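Putative Lipoprotein (Clostridium perfringens, PDB 5J7R) is of uncertain function, but carries a sporulation and spore germination family domain and is probably anchored to the cell membrane as a lipoprotein. Local coordinates at residues A[74-79]-A[115-120]; A[84-89]-A[125-130]. All blocks are in the same frame, centred on the assembly; numbering follows the deposited sequence.

Contact 1: residues A[74-79]-A[115-120]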
ATOM      1  N   ALA A  74     -14.568 -19.007 -13.781  1.00 62.54           N
ATOM      2  CA  ALA A  74     -14.063 -20.220 -13.143  1.00 61.80           C
ATOM      3  C   ALA A  74     -12.715 -19.964 -12.472  1.00 63.32           C
ATOM      4  O   ALA A  74     -11.971 -19.065 -12.885  1.00 60.87           O
ATOM      5  CB  ALA A  74     -13.922 -21.328 -14.165  1.00 64.41           C
ATOM      6  N   PRO A  75     -12.395 -20.743 -11.421  1.00 66.41           N
ATOM      7  CA  PRO A  75     -11.110 -20.563 -10.735  1.00 66.45           C
ATOM      8  C   PRO A  75      -9.905 -20.966 -11.599  1.00 67.66           C
ATOM      9  O   PRO A  75     -10.052 -21.746 -12.557  1.00 71.72           O
ATOM     10  CB  PRO A  75     -11.222 -21.494  -9.518  1.00 66.43           C
ATOM     11  CG  PRO A  75     -12.281 -22.481  -9.880  1.00 70.61           C
ATOM     12  CD  PRO A  75     -13.250 -21.725 -10.730  1.00 67.33           C
ATOM     13  N   ILE A  76      -8.744 -20.413 -11.255  1.00 60.29           N
ATOM     14  CA  ILE A  76      -7.480 -20.688 -11.952  1.00 60.29           C
ATOM     15  C   ILE A  76      -6.492 -21.517 -11.121  1.00 58.27           C
ATOM     16  O   ILE A  76      -5.514 -22.029 -11.664  1.00 59.93           O
ATOM     17  CB  ILE A  76      -6.792 -19.395 -12.457  1.00 56.92           C
ATOM     18  CG1 ILE A  76      -6.472 -18.433 -11.308  1.00 55.65           C
ATOM     19  CG2 ILE A  76      -7.685 -18.714 -13.485  1.00 59.25           C
ATOM     20  CD1 ILE A  76      -5.691 -17.218 -11.750  1.00 57.33           C
ATOM     21  N   LEU A  77      -6.747 -21.632  -9.820  1.00 57.60           N
ATOM     22  CA  LEU A  77      -5.920 -22.425  -8.905  1.00 61.56           C
ATOM     23  C   LEU A  77      -6.844 -23.177  -7.960  1.00 61.17           C
ATOM     24  O   LEU A  77      -7.942 -22.703  -7.685  1.00 59.31           O
ATOM     25  CB  LEU A  77      -4.990 -21.532  -8.068  1.00 63.95           C
ATOM     26  CG  LEU A  77      -3.835 -20.797  -8.752  1.00 63.53           C
ATOM     27  CD1 LEU A  77      -3.195 -19.795  -7.806  1.00 61.37           C
ATOM     28  CD2 LEU A  77      -2.803 -21.786  -9.281  1.00 65.08           C
ATOM     29  N   PRO A  78      -6.418 -24.358  -7.470  1.00 60.79           N
ATOM     30  CA  PRO A  78      -7.247 -25.104  -6.514  1.00 66.37           C
ATOM     31  C   PRO A  78      -7.544 -24.283  -5.253  1.00 68.92           C
ATOM     32  O   PRO A  78      -6.689 -23.519  -4.799  1.00 71.57           O
ATOM     33  CB  PRO A  78      -6.380 -26.311  -6.173  1.00 65.18           C
ATOM     34  CG  PRO A  78      -5.573 -26.527  -7.399  1.00 63.46           C
ATOM     35  CD  PRO A  78      -5.253 -25.150  -7.897  1.00 61.65           C
ATOM     36  N   LYS A  79      -8.741 -24.450  -4.703  1.00 75.49           N
ATOM     37  CA  LYS A  79      -9.162 -23.694  -3.523  1.00 80.71           C
ATOM     38  C   LYS A  79      -8.304 -23.966  -2.281  1.00 78.17           C
ATOM     39  O   LYS A  79      -8.060 -23.057  -1.486  1.00 73.70           O
ATOM     40  CB  LYS A  79     -10.654 -23.901  -3.253  1.00 91.43           C
ATOM     41  CG  LYS A  79     -11.165 -22.977  -2.141  1.00101.84           C
ATOM     42  CD  LYS A  79     -12.578 -22.463  -2.410  1.00107.97           C
ATOM     43  CE  LYS A  79     -13.192 -21.764  -1.220  1.00114.00           C
ATOM     44  NZ  LYS A  79     -14.610 -21.382  -1.460  1.00118.28           N
ATOM     45  N   GLU A 115      -1.749 -17.256 -17.620  1.00 59.88           N
ATOM     46  CA  GLU A 115      -2.074 -15.935 -18.164  1.00 61.28           C
ATOM     47  C   GLU A 115      -2.829 -15.091 -17.126  1.00 58.39           C
ATOM     48  O   GLU A 115      -2.647 -13.877 -17.070  1.00 58.23           O
ATOM     49  CB  GLU A 115      -2.884 -16.035 -19.459  1.00 63.73           C
ATOM     50  CG  GLU A 115      -2.095 -16.585 -20.641  1.00 69.21           C
ATOM     51  CD  GLU A 115      -2.901 -16.683 -21.933  1.00 72.50           C
ATOM     52  OE1 GLU A 115      -4.131 -16.541 -21.872  1.00 78.02           O
ATOM     53  OE2 GLU A 115      -2.310 -16.923 -23.013  1.00 76.46           O
ATOM     54  N   GLY A 116      -3.665 -15.742 -16.311  1.00 53.51           N
ATOM     55  CA  GLY A 116      -4.436 -15.058 -15.263  1.00 53.09           C
ATOM     56  C   GLY A 116      -3.560 -14.515 -14.136  1.00 47.03           C
ATOM     57  O   GLY A 116      -3.766 -13.403 -13.662  1.00 43.54           O
ATOM     58  N   ILE A 117      -2.575 -15.305 -13.725  1.00 47.18           N
ATOM     59  CA  ILE A 117      -1.641 -14.899 -12.689  1.00 49.22           C
ATOM     60  C   ILE A 117      -0.816 -13.711 -13.214  1.00 49.41           C
ATOM     61  O   ILE A 117      -0.699 -12.693 -12.541  1.00 50.32           O
ATOM     62  CB  ILE A 117      -0.740 -16.072 -12.250  1.00 49.46           C
ATOM     63  CG1 ILE A 117      -1.606 -17.161 -11.609  1.00 50.46           C
ATOM     64  CG2 ILE A 117       0.297 -15.611 -11.228  1.00 50.54           C
ATOM     65  CD1 ILE A 117      -0.875 -18.456 -11.308  1.00 51.17           C
ATOM     66  N   ILE A 118      -0.284 -13.842 -14.422  1.00 52.14           N
ATOM     67  CA  ILE A 118       0.519 -12.781 -15.044  1.00 53.07           C
ATOM     68  C   ILE A 118      -0.268 -11.504 -15.237  1.00 52.32           C
ATOM     69  O   ILE A 118       0.201 -10.429 -14.875  1.00 54.90           O
ATOM     70  CB  ILE A 118       1.116 -13.237 -16.390  1.00 56.77           C
ATOM     71  CG1 ILE A 118       2.207 -14.275 -16.116  1.00 62.34           C
ATOM     72  CG2 ILE A 118       1.732 -12.060 -17.152  1.00 57.77           C
ATOM     73  CD1 ILE A 118       2.839 -14.869 -17.356  1.00 67.84           C
ATOM     74  N   ALA A 119      -1.465 -11.616 -15.794  1.00 51.26           N
ATOM     75  CA  ALA A 119      -2.286 -10.436 -16.029  1.00 51.87           C
ATOM     76  C   ALA A 119      -2.610  -9.738 -14.710  1.00 50.17           C
ATOM     77  O   ALA A 119      -2.660  -8.514 -14.653  1.00 52.95           O
ATOM     78  CB  ALA A 119      -3.561 -10.806 -16.754  1.00 52.80           C
ATOM     79  N   THR A 120      -2.823 -10.524 -13.660  1.00 48.47           N
ATOM     80  CA  THR A 120      -3.159  -9.961 -12.355  1.00 51.15           C
ATOM     81  C   THR A 120      -1.945  -9.304 -11.703  1.00 49.23           C
ATOM     82  O   THR A 120      -2.015  -8.149 -11.295  1.00 46.89           O
ATOM     83  CB  THR A 120      -3.716 -11.036 -11.420  1.00 49.77           C
ATOM     84  OG1 THR A 120      -4.854 -11.657 -12.038  1.00 48.34           O
ATOM     85  CG2 THR A 120      -4.122 -10.437 -10.072  1.00 48.53           C
TER
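Ile76 and Leu77 reach from the loop that follows helix 51-65 and meet Ile117 on helix 107-121. The terminal methyl of Ile76 does most of the touching: its CD1 lies 4.1 Å from Ile117 CG1, the two branched chains passing each other at a slant. The same methyl also sits against the peptide that joins Gly116 to Ile117, with Ile76 CD1 4.2 Å from Gly116 C. Gly116 has no side chain there, and the isoleucine therefore packs directly against the helix backbone. Rotation about the first side-chain bond puts Ile76 CG1 between its own backbone N and carbonyl carbon (chi1 60°), and the extended second torsion carries CD1 on to the helix. Leu77 adds a looser touch, its CD2 lying 4.3 Å from Ile117 CD1, at the far end of the isoleucine chain.

No hydrogen bond joins the two segments themselves; polar anchors lie just beyond them. Thr113 OG1, one turn earlier on the helix, is hydrogen-bonded to the carbonyl oxygen of Ile76, and Lys109 NZ, a further turn back, to that of Pro75. Within the helix, Thr120 OG1 donates to Gly116 O at 2.6 Å, while Thr120 N reaches the same oxygen from the opposite face of its carbonyl plane. Two bonds thus grip this buried carbonyl, and the threonine hydroxyl is also hydrogen-bonded to the backbone N of Tyr30 of a second subunit, which packs on Ile76 and Ala119 as well.

The contact thereby ties the connection between helix 51-65 and strand 83-89 down on helix 107-121. Ile76 rests on Leu63 and Leu77 on Ile64 of helix 51-65, whereas Ile117 also packs on Ile130 and Ile132 of strand 129-134.

Contact 2: residues A[84-89]-A[125-130]; sequences LSFDIK and PSINKI
Ile127, Ile88 and Phe86 meet beside the mixed sheet of the domain, Ile88 and Phe86 from strand 83-89 and Ile127 from the loop leading into strand 129-134; the beta-alpha-beta crossover of this sheet runs from strand 92-97 through helix 107-121 to the parallel strand 129-134. Strand 83-89 flanks 92-97 on its other side, so the contact spans the central strand rather than joining hydrogen-bonded neighbours. Ile127 provides the close contacts of its segment through its CG1-CD1 arm.

That arm meets Ile88 at about a right angle, with Ile127 CD1 4.1 Å from Ile88 CG1. In both isoleucines CG1 stands anti to the carbonyl carbon and the second torsion is extended, which sends each terminal methyl away from its own backbone and into the other. Phe86 comes from the same face of its strand, two residues earlier. Its CG is anti to the backbone N (chi1 -178°), and this stretches the ring out until CZ lies 4.3 Å from Ile127 CD1; the methyl approaches the ring edge, near the ring plane, and not over a face.

Ala93 of the central strand and Ile121 of helix 107-121 also pack on Ile127, and Gln57 and Ile60 of helix 51-65 on the phenyl ring. Towards the start of that helix the surroundings become polar: Asp52 touches Ile88 and bonds the hydroxyl of Ser126, Glu53 OE1 takes the Ile88 N-H, and a magnesium ion lies about 5 Å from the Ile88 side chain. At the centre of the cluster, Ile88 CD1 and Ile127 CD1 stand 3.8 Å apart.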
ATOM      1  N   LEU A  84       2.635 -19.711   0.342  1.00 62.07           N
ATOM      2  CA  LEU A  84       3.685 -19.855   1.348  1.00 63.98           C
ATOM      3  C   LEU A  84       4.431 -18.547   1.535  1.00 62.88           C
ATOM      4  O   LEU A  84       4.713 -18.144   2.663  1.00 64.32           O
ATOM      5  CB  LEU A  84       4.646 -20.980   0.970  1.00 65.58           C
ATOM      6  CG  LEU A  84       4.012 -22.373   0.866  1.00 68.12           C
ATOM      7  CD1 LEU A  84       5.046 -23.372   0.373  1.00 67.44           C
ATOM      8  CD2 LEU A  84       3.413 -22.831   2.188  1.00 70.29           C
ATOM      9  N   SER A  85       4.756 -17.890   0.429  1.00 59.69           N
ATOM     10  CA  SER A  85       5.449 -16.609   0.483  1.00 58.73           C
ATOM     11  C   SER A  85       5.381 -15.901  -0.864  1.00 57.03           C
ATOM     12  O   SER A  85       5.184 -16.532  -1.904  1.00 54.96           O
ATOM     13  CB  SER A  85       6.920 -16.773   0.877  1.00 60.28           C
ATOM     14  OG  SER A  85       7.639 -17.482  -0.114  1.00 64.50           O
ATOM     15  N   PHE A  86       5.555 -14.585  -0.821  1.00 52.16           N
ATOM     16  CA  PHE A  86       5.546 -13.768  -2.008  1.00 47.45           C
ATOM     17  C   PHE A  86       6.665 -12.748  -1.867  1.00 50.47           C
ATOM     18  O   PHE A  86       6.708 -12.020  -0.880  1.00 58.40           O
ATOM     19  CB  PHE A  86       4.196 -13.087  -2.180  1.00 46.65           C
ATOM     20  CG  PHE A  86       4.111 -12.259  -3.414  1.00 46.17           C
ATOM     21  CD1 PHE A  86       3.813 -12.826  -4.645  1.00 47.80           C
ATOM     22  CD2 PHE A  86       4.354 -10.912  -3.355  1.00 49.45           C
ATOM     23  CE1 PHE A  86       3.750 -12.035  -5.792  1.00 48.97           C
ATOM     24  CE2 PHE A  86       4.306 -10.126  -4.492  1.00 49.57           C
ATOM     25  CZ  PHE A  86       4.006 -10.680  -5.708  1.00 45.10           C
ATOM     26  N   ASP A  87       7.571 -12.702  -2.842  1.00 48.22           N
ATOM     27  CA  ASP A  87       8.704 -11.791  -2.805  1.00 56.10           C
ATOM     28  C   ASP A  87       8.967 -11.214  -4.189  1.00 57.66           C
ATOM     29  O   ASP A  87       8.725 -11.868  -5.184  1.00 57.60           O
ATOM     30  CB  ASP A  87       9.954 -12.536  -2.303  1.00 60.26           C
ATOM     31  CG  ASP A  87       9.822 -13.017  -0.847  1.00 66.50           C
ATOM     32  OD1 ASP A  87       9.598 -12.191   0.080  1.00 73.54           O
ATOM     33  OD2 ASP A  87      10.022 -14.221  -0.608  1.00 70.13           O
ATOM     34  N   ILE A  88       9.457  -9.978  -4.236  1.00 62.22           N
ATOM     35  CA  ILE A  88       9.776  -9.303  -5.496  1.00 61.84           C
ATOM     36  C   ILE A  88      11.284  -9.072  -5.600  1.00 69.22           C
ATOM     37  O   ILE A  88      11.845  -8.264  -4.867  1.00 74.39           O
ATOM     38  CB  ILE A  88       9.033  -7.949  -5.624  1.00 60.34           C
ATOM     39  CG1 ILE A  88       7.514  -8.181  -5.690  1.00 55.67           C
ATOM     40  CG2 ILE A  88       9.478  -7.202  -6.877  1.00 57.94           C
ATOM     41  CD1 ILE A  88       6.683  -6.914  -5.643  1.00 53.23           C
ATOM     42  N   LYS A  89      11.933  -9.816  -6.489  1.00 80.41           N
ATOM     43  CA  LYS A  89      13.369  -9.673  -6.728  1.00 86.75           C
ATOM     44  C   LYS A  89      13.542  -8.947  -8.041  1.00 87.04           C
ATOM     45  O   LYS A  89      13.351  -9.534  -9.105  1.00 87.79           O
ATOM     46  CB  LYS A  89      14.070 -11.025  -6.744  1.00 95.10           C
ATOM     47  CG  LYS A  89      14.107 -11.639  -5.349  1.00101.47           C
ATOM     48  CD  LYS A  89      14.952 -12.910  -5.278  1.00112.17           C
ATOM     49  CE  LYS A  89      14.897 -13.610  -3.930  1.00113.09           C
ATOM     50  NZ  LYS A  89      15.576 -14.932  -3.945  1.00113.92           N
ATOM     51  N   PRO A 125       3.365  -2.216 -11.599  1.00 65.63           N
ATOM     52  CA  PRO A 125       4.379  -1.774 -12.591  1.00 69.61           C
ATOM     53  C   PRO A 125       5.782  -2.336 -12.441  1.00 70.32           C
ATOM     54  O   PRO A 125       6.434  -2.633 -13.444  1.00 74.62           O
ATOM     55  CB  PRO A 125       4.411  -0.247 -12.417  1.00 71.65           C
ATOM     56  CG  PRO A 125       3.115   0.098 -11.788  1.00 71.23           C
ATOM     57  CD  PRO A 125       2.779  -1.054 -10.896  1.00 67.64           C
ATOM     58  N   SER A 126       6.239  -2.485 -11.204  1.00 71.02           N
ATOM     59  CA  SER A 126       7.578  -3.017 -10.939  1.00 72.42           C
ATOM     60  C   SER A 126       7.756  -4.486 -11.372  1.00 69.94           C
ATOM     61  O   SER A 126       8.872  -4.960 -11.467  1.00 70.70           O
ATOM     62  CB  SER A 126       7.934  -2.830  -9.451  1.00 74.29           C
ATOM     63  OG  SER A 126       6.944  -3.390  -8.604  1.00 75.50           O
ATOM     64  N   ILE A 127       6.662  -5.184 -11.671  1.00 67.66           N
ATOM     65  CA  ILE A 127       6.736  -6.593 -12.055  1.00 66.70           C
ATOM     66  C   ILE A 127       6.490  -6.798 -13.545  1.00 71.53           C
ATOM     67  O   ILE A 127       5.494  -6.320 -14.089  1.00 68.70           O
ATOM     68  CB  ILE A 127       5.723  -7.434 -11.248  1.00 62.66           C
ATOM     69  CG1 ILE A 127       5.955  -7.223  -9.738  1.00 62.45           C
ATOM     70  CG2 ILE A 127       5.853  -8.911 -11.621  1.00 63.35           C
ATOM     71  CD1 ILE A 127       4.934  -7.871  -8.824  1.00 60.19           C
ATOM     72  N   ASN A 128       7.413  -7.520 -14.182  1.00 75.37           N
ATOM     73  CA  ASN A 128       7.332  -7.856 -15.605  1.00 80.61           C
ATOM     74  C   ASN A 128       7.328  -9.372 -15.835  1.00 77.71           C
ATOM     75  O   ASN A 128       6.925  -9.828 -16.903  1.00 77.42           O
ATOM     76  CB  ASN A 128       8.486  -7.217 -16.378  1.00 90.77           C
ATOM     77  CG  ASN A 128       8.412  -5.697 -16.392  1.00 98.53           C
ATOM     78  OD1 ASN A 128       7.327  -5.104 -16.326  1.00106.32           O
ATOM     79  ND2 ASN A 128       9.568  -5.056 -16.504  1.00104.61           N
ATOM     80  N   LYS A 129       7.774 -10.144 -14.841  1.00 87.63           N
ATOM     81  CA  LYS A 129       7.812 -11.601 -14.940  1.00 83.53           C
ATOM     82  C   LYS A 129       7.449 -12.247 -13.611  1.00 79.25           C
ATOM     83  O   LYS A 129       7.474 -11.595 -12.560  1.00 76.78           O
ATOM     84  CB  LYS A 129       9.211 -12.069 -15.335  1.00 88.80           C
ATOM     85  CG  LYS A 129       9.704 -11.514 -16.654  1.00 97.30           C
ATOM     86  CD  LYS A 129      11.059 -12.082 -17.030  1.00103.44           C
ATOM     87  CE  LYS A 129      11.478 -11.540 -18.388  1.00110.07           C
ATOM     88  NZ  LYS A 129      12.834 -11.967 -18.830  1.00113.78           N
ATOM     89  N   ILE A 130       7.095 -13.530 -13.664  1.00 74.19           N
ATOM     90  CA  ILE A 130       6.762 -14.280 -12.456  1.00 69.27           C
ATOM     91  C   ILE A 130       7.569 -15.569 -12.447  1.00 68.13           C
ATOM     92  O   ILE A 130       7.906 -16.121 -13.489  1.00 70.20           O
ATOM     93  CB  ILE A 130       5.253 -14.595 -12.312  1.00 66.43           C
ATOM     94  CG1 ILE A 130       4.791 -15.633 -13.345  1.00 69.25           C
ATOM     95  CG2 ILE A 130       4.440 -13.305 -12.393  1.00 64.87           C
ATOM     96  CD1 ILE A 130       3.345 -16.050 -13.192  1.00 69.78           C
TER

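Both contacts are buried, without hydrogen bonds across their segments and built round isoleucines, yet they serve different layers of one domain. Contact 1 joins a loop to helix 107-121 and borders a second subunit, with threonine and lysine side chains securing the polar backbone nearby. Contact 2 lies closer to the centre of the chain, joins edge strand 83-89 to the loop that enters strand 129-134, and has acidic residues and a magnesium ion at its margin. Helix 51-65 packs on both. The contacts meet directly where helix 107-121 lies on strand 129-134: Ile130 CD1 is 3.6 Å from Ile118 CG1 and 3.7 Å from Ile117 CG2, so that apolar side chains of the two segment pairs touch.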